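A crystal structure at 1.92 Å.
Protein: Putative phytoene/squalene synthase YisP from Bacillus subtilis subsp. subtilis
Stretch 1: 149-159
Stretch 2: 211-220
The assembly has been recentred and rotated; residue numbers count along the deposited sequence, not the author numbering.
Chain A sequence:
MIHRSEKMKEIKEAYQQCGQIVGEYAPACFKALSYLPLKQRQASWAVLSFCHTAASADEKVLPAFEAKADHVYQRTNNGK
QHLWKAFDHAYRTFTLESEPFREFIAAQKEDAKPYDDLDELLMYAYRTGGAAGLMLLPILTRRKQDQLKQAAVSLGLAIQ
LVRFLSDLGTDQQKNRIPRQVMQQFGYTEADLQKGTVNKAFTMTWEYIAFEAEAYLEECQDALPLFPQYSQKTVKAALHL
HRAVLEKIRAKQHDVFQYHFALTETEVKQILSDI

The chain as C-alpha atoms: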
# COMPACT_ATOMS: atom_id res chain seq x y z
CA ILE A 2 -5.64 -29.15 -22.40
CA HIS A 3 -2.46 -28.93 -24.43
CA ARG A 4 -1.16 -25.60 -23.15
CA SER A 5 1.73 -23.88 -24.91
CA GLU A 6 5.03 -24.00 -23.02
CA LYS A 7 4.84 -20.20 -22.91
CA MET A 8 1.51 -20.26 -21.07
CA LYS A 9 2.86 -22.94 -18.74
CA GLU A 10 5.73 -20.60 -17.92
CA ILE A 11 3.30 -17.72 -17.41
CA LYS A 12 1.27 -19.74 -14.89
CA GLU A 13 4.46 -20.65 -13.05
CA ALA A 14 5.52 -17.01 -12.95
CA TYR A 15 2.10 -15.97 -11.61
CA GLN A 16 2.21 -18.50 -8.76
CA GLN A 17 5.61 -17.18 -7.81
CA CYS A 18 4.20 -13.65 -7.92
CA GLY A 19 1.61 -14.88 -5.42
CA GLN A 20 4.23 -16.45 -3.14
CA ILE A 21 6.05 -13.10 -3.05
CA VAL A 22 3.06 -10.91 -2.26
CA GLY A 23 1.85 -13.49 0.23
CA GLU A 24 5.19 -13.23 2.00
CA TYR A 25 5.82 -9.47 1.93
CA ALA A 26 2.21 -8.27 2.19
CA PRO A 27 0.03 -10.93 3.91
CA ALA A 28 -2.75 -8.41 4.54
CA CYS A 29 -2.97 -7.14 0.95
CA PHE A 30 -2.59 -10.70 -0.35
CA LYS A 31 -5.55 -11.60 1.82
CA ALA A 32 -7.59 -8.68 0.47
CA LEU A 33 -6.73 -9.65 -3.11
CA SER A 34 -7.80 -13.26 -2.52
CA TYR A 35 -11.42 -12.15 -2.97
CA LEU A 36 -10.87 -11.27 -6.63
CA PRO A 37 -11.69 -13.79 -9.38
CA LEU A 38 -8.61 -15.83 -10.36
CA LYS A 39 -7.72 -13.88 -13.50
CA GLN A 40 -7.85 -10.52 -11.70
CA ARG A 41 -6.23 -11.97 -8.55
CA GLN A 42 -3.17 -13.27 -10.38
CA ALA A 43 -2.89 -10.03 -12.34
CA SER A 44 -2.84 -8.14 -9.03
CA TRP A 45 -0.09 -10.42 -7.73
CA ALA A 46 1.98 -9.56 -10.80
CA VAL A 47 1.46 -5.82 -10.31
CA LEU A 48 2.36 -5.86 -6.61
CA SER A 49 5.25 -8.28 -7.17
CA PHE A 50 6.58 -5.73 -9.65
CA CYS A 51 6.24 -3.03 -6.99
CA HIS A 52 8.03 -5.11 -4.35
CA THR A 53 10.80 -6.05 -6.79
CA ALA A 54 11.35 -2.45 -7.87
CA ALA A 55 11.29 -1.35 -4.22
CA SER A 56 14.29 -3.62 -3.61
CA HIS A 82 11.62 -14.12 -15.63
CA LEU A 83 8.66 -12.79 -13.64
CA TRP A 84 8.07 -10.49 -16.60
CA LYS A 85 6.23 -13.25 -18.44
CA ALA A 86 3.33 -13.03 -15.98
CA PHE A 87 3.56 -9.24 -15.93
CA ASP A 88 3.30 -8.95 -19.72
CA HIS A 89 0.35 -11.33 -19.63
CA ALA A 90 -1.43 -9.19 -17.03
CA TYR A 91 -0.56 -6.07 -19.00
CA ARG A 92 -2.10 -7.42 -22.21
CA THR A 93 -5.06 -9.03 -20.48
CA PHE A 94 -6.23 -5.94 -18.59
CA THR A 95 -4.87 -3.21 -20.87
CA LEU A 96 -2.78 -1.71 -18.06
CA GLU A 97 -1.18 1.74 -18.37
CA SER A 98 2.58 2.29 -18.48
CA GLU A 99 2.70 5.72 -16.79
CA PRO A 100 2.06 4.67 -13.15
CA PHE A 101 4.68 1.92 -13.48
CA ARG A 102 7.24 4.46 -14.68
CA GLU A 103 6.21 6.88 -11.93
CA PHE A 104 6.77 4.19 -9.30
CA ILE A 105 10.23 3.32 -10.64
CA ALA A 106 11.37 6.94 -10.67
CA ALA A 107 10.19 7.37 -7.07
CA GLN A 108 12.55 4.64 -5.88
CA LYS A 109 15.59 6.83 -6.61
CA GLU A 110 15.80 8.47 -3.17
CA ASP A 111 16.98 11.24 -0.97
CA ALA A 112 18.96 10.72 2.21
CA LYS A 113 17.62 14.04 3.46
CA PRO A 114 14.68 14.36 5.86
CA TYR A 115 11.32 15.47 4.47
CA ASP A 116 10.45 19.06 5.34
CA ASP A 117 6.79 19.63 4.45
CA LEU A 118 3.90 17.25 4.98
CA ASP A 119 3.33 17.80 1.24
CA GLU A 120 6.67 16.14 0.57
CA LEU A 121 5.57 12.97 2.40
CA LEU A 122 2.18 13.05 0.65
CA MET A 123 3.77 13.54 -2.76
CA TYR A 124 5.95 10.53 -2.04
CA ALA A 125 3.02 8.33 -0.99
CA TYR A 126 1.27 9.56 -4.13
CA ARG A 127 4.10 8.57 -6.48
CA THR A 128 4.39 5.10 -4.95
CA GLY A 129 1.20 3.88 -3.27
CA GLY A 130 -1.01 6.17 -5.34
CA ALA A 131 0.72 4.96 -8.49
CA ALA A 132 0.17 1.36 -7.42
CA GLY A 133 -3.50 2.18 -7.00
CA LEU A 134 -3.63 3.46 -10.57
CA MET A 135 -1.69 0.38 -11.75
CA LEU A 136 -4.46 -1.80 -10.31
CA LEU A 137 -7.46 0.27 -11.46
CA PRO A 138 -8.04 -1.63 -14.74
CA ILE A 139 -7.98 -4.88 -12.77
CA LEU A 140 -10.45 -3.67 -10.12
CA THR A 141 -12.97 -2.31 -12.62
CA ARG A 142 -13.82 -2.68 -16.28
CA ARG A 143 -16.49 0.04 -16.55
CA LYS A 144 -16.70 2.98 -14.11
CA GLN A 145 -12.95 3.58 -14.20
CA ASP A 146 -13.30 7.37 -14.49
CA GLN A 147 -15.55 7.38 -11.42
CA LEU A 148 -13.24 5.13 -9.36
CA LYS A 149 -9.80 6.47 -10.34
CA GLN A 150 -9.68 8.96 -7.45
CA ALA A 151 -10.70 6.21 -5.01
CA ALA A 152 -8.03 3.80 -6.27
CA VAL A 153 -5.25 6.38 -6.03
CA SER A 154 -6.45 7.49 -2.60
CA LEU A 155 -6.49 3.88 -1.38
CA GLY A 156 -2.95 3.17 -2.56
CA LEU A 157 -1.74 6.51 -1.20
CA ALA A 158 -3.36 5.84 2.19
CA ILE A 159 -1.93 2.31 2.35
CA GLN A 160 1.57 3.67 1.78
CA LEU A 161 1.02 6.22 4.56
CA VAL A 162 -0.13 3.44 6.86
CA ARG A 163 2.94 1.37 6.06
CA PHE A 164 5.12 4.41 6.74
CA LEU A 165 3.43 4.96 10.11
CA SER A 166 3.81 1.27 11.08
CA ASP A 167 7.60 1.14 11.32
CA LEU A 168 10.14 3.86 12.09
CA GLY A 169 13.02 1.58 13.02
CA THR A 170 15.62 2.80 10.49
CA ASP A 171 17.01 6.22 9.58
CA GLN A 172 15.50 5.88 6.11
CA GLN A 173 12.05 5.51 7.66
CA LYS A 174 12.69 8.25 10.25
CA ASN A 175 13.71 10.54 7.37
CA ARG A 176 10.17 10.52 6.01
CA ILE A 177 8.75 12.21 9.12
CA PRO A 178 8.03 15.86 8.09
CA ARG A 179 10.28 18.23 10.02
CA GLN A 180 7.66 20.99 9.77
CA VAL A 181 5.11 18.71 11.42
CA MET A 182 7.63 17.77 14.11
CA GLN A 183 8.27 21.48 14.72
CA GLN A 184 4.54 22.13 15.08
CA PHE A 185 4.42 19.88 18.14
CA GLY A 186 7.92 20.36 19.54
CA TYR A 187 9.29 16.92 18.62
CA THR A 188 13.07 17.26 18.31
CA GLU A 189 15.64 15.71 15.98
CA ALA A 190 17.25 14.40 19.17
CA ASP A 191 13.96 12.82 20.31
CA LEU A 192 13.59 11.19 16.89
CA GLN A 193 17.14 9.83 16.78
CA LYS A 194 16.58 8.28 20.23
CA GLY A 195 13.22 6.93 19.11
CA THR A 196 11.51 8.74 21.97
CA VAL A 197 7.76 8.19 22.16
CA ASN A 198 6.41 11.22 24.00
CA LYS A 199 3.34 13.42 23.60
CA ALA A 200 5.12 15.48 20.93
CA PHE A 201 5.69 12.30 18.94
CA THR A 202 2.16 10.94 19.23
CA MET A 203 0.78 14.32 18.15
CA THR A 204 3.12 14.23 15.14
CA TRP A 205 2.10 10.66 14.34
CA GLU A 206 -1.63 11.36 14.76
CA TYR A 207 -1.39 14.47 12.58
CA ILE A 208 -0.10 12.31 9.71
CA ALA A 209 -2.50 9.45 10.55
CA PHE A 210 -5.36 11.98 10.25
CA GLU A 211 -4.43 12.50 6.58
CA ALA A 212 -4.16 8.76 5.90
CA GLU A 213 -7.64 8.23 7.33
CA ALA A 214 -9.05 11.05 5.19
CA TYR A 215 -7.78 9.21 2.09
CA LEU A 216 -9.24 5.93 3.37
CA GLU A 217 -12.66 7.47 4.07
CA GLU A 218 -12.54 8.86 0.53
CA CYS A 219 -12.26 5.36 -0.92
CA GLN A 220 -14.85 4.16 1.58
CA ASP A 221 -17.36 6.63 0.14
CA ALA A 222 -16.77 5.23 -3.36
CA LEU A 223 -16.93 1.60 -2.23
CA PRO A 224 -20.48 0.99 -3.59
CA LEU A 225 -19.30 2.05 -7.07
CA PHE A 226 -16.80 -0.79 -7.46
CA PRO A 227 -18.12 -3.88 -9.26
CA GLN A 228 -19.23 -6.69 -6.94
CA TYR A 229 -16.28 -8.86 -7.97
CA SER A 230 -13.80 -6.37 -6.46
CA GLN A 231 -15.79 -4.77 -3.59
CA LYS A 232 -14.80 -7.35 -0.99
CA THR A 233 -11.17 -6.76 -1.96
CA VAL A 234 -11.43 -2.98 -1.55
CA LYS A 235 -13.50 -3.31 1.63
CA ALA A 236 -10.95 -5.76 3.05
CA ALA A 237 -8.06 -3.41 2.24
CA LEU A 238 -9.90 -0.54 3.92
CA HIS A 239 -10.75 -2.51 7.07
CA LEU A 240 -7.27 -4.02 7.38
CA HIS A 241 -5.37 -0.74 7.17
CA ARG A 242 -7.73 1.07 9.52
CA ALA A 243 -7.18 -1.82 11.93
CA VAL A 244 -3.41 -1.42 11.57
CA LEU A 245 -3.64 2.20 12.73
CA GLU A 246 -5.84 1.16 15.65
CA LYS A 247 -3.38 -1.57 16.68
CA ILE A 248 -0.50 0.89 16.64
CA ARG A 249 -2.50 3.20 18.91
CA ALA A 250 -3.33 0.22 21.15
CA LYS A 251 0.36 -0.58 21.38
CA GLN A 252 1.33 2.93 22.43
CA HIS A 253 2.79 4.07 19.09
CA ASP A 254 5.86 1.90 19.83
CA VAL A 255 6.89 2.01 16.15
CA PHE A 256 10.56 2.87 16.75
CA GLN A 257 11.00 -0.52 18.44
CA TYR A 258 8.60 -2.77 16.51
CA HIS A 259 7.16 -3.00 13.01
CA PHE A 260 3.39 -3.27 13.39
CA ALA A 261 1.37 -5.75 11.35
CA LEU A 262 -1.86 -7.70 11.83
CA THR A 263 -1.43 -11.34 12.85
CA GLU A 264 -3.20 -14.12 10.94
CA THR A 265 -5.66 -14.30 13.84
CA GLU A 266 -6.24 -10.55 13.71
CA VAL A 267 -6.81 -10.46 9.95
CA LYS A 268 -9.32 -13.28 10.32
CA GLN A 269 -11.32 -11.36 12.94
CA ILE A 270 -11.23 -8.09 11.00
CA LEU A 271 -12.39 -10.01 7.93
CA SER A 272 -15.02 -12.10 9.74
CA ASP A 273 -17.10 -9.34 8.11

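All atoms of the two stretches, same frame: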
# COMPACT_ATOMS: atom_id res chain seq x y z
N LYS A 149 -11.22 6.15 -10.28
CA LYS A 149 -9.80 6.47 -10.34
C LYS A 149 -9.30 7.17 -9.07
O LYS A 149 -8.29 6.78 -8.49
CB LYS A 149 -9.53 7.36 -11.55
CG LYS A 149 -8.08 7.81 -11.74
CD LYS A 149 -8.00 8.81 -12.89
CE LYS A 149 -6.66 9.52 -12.96
NZ LYS A 149 -5.58 8.70 -13.54
N GLN A 150 -10.03 8.20 -8.65
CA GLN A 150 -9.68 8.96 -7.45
C GLN A 150 -9.64 8.04 -6.23
O GLN A 150 -8.73 8.14 -5.39
CB GLN A 150 -10.70 10.08 -7.23
CG GLN A 150 -10.41 10.98 -6.05
CD GLN A 150 -11.51 12.00 -5.83
OE1 GLN A 150 -11.82 12.80 -6.72
NE2 GLN A 150 -12.11 11.98 -4.64
N ALA A 151 -10.61 7.14 -6.13
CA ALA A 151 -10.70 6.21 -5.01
C ALA A 151 -9.53 5.22 -4.99
O ALA A 151 -9.02 4.88 -3.92
CB ALA A 151 -12.02 5.46 -5.05
N ALA A 152 -9.13 4.75 -6.16
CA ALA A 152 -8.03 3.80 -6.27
C ALA A 152 -6.71 4.46 -5.86
O ALA A 152 -5.93 3.89 -5.10
CB ALA A 152 -7.93 3.28 -7.71
N VAL A 153 -6.47 5.66 -6.36
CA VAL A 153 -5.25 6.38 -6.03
C VAL A 153 -5.23 6.71 -4.54
O VAL A 153 -4.20 6.54 -3.87
CB VAL A 153 -5.13 7.69 -6.85
CG1 VAL A 153 -3.94 8.51 -6.37
CG2 VAL A 153 -4.96 7.35 -8.34
N SER A 154 -6.36 7.16 -4.01
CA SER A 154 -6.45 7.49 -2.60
C SER A 154 -6.19 6.26 -1.72
O SER A 154 -5.53 6.36 -0.69
CB SER A 154 -7.82 8.09 -2.28
OG SER A 154 -7.89 9.43 -2.74
N LEU A 155 -6.70 5.11 -2.14
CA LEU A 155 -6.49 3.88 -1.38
C LEU A 155 -5.00 3.52 -1.34
O LEU A 155 -4.45 3.26 -0.28
CB LEU A 155 -7.28 2.72 -2.00
CG LEU A 155 -7.08 1.37 -1.30
CD1 LEU A 155 -7.53 1.47 0.15
CD2 LEU A 155 -7.85 0.28 -2.05
N GLY A 156 -4.36 3.50 -2.50
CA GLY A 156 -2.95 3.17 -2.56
C GLY A 156 -2.10 4.15 -1.77
O GLY A 156 -1.15 3.76 -1.08
N LEU A 157 -2.43 5.43 -1.90
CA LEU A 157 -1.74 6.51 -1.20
C LEU A 157 -1.86 6.28 0.31
O LEU A 157 -0.87 6.29 1.03
CB LEU A 157 -2.38 7.85 -1.60
CG LEU A 157 -2.03 9.26 -1.10
CD1 LEU A 157 -1.34 9.24 0.25
CD2 LEU A 157 -1.18 9.95 -2.13
N ALA A 158 -3.10 6.07 0.77
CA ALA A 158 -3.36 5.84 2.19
C ALA A 158 -2.61 4.61 2.72
O ALA A 158 -2.05 4.63 3.82
CB ALA A 158 -4.86 5.67 2.41
N ILE A 159 -2.61 3.54 1.94
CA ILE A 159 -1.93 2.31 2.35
C ILE A 159 -0.43 2.55 2.54
O ILE A 159 0.20 2.02 3.46
CB ILE A 159 -2.18 1.19 1.32
CG1 ILE A 159 -3.64 0.72 1.41
CG2 ILE A 159 -1.21 0.04 1.54
CD1 ILE A 159 -4.07 -0.23 0.29
N GLU A 211 -4.43 12.41 8.04
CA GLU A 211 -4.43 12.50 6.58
C GLU A 211 -4.69 11.12 5.95
O GLU A 211 -5.50 10.99 5.04
CB GLU A 211 -3.08 13.03 6.09
CG GLU A 211 -2.84 14.50 6.41
CD GLU A 211 -3.42 15.41 5.34
OE1 GLU A 211 -4.38 15.01 4.65
OE2 GLU A 211 -2.91 16.54 5.18
N ALA A 212 -3.98 10.11 6.44
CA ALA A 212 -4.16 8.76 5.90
C ALA A 212 -5.62 8.34 5.99
O ALA A 212 -6.18 7.81 5.04
CB ALA A 212 -3.28 7.77 6.68
N GLU A 213 -6.25 8.60 7.13
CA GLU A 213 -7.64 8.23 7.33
C GLU A 213 -8.59 9.01 6.42
O GLU A 213 -9.63 8.49 6.01
CB GLU A 213 -8.00 8.42 8.82
CG GLU A 213 -7.09 7.58 9.72
CD GLU A 213 -7.37 7.72 11.20
OE1 GLU A 213 -7.38 8.86 11.70
OE2 GLU A 213 -7.57 6.69 11.88
N ALA A 214 -8.23 10.24 6.08
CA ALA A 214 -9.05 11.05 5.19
C ALA A 214 -9.04 10.38 3.80
O ALA A 214 -10.06 10.32 3.12
CB ALA A 214 -8.49 12.48 5.10
N TYR A 215 -7.87 9.88 3.38
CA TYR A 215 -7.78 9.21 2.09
C TYR A 215 -8.60 7.92 2.12
O TYR A 215 -9.30 7.61 1.17
CB TYR A 215 -6.33 8.90 1.74
CG TYR A 215 -5.53 10.11 1.28
CD1 TYR A 215 -5.75 10.68 0.02
CD2 TYR A 215 -4.56 10.67 2.10
CE1 TYR A 215 -5.01 11.78 -0.41
CE2 TYR A 215 -3.82 11.77 1.68
CZ TYR A 215 -4.04 12.32 0.43
OH TYR A 215 -3.28 13.39 0.03
N LEU A 216 -8.50 7.18 3.22
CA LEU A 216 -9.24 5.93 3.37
C LEU A 216 -10.75 6.17 3.28
O LEU A 216 -11.45 5.50 2.52
CB LEU A 216 -8.90 5.26 4.71
CG LEU A 216 -7.47 4.72 4.89
CD1 LEU A 216 -7.26 4.30 6.34
CD2 LEU A 216 -7.23 3.55 3.95
N GLU A 217 -11.24 7.13 4.05
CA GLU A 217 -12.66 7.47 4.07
C GLU A 217 -13.15 7.83 2.67
O GLU A 217 -14.29 7.56 2.29
CB GLU A 217 -12.90 8.64 5.04
CG GLU A 217 -14.36 8.97 5.31
CD GLU A 217 -15.18 7.75 5.72
OE1 GLU A 217 -14.65 6.89 6.45
OE2 GLU A 217 -16.36 7.66 5.31
N GLU A 218 -12.26 8.45 1.90
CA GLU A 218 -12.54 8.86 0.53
C GLU A 218 -12.83 7.64 -0.34
O GLU A 218 -13.74 7.66 -1.17
CB GLU A 218 -11.31 9.60 -0.00
CG GLU A 218 -11.51 10.39 -1.26
CD GLU A 218 -10.39 11.40 -1.43
OE1 GLU A 218 -9.58 11.26 -2.37
OE2 GLU A 218 -10.32 12.34 -0.60
N CYS A 219 -12.06 6.58 -0.15
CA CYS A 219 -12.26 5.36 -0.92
C CYS A 219 -13.49 4.64 -0.38
O CYS A 219 -14.21 3.98 -1.12
CB CYS A 219 -11.03 4.45 -0.81
SG CYS A 219 -11.20 2.90 -1.72
N GLN A 220 -13.71 4.78 0.92
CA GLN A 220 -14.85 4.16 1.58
C GLN A 220 -16.14 4.70 0.97
O GLN A 220 -17.08 3.95 0.72
CB GLN A 220 -14.82 4.46 3.08
CG GLN A 220 -15.99 3.89 3.88
CD GLN A 220 -15.93 2.37 4.01
OE1 GLN A 220 -14.90 1.81 4.38
NE2 GLN A 220 -17.04 1.71 3.70

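The contact between residues 149-159 and 211-220 is a close, roughly antiparallel packing of two helices, in which small residues let the backbones approach, larger apolar side chains fill the flanks, and a side-chain hydrogen bond, Ser154 to Glu218, joins the two surfaces. The axes run at 147° to one another and come within 8.0 Å, burying 535 Å² in total. Such an approach depends on what stands between the backbones, and here the register is telling: the CA atoms of Ala151 and Cys219 lie 4.5 Å apart, and those of Ala158 and Ala212 4.8 Å apart.

At the Ala158 end, a methyl group makes three close contacts. Ala158 points toward the partner helix, and its CB meets Ala212 O at 3.6 Å, Tyr215 CB at 3.6 Å and Leu216 CD2 at 3.5 Å. It thus packs against backbone and side chains together. Leu216 illustrates how a side chain can serve an interface that its CA-to-CB bond faces away from: with chi1 m and chi2 t, its end comes back nearer, to reach Ala158 and, more loosely, Leu155, where CD1 of Leu155 and CD2 of Leu216 are 4.3 Å apart.

At the other end of the register, Cys219 packs close to Ala151 and Leu155. Cys219 SG lies 3.7 Å from Ala151 O and 3.9 Å from Leu155 CB, so that the sulfur fills space beside the first helix, covering main chain as well as side chain.

Tyr215 shows that an aromatic ring can meet different chemistry on different sides. Leu157 lies over one face: its CG is 3.9 Å from the ring centroid and only 9° off the ring normal, a well-centred CH-pi contact, while its CD1 approaches Tyr215 CE2 at 3.8 Å. At the ring edge, near its plane, sits the hydroxyl of Ser154, with OG 3.7 Å from Tyr215 CD1. The base of the tyrosine is also engaged, Tyr215 CB lying 3.6 Å from Ser154 O.

That same serine supplies the polar link. Ser154 OG donates a hydrogen bond to Glu218 OE1 at 2.5 Å, a short distance. Both residues point toward the opposing helix, and the extended glutamate, with chi1 and chi2 both t, carries its carboxylate to the hydroxyl. Gln150, one turn before Ser154, brings its NE2 to 3.5 Å from the same Glu218 OE1, placing a second polar group beside the carboxylate at the margin of the otherwise largely apolar contact.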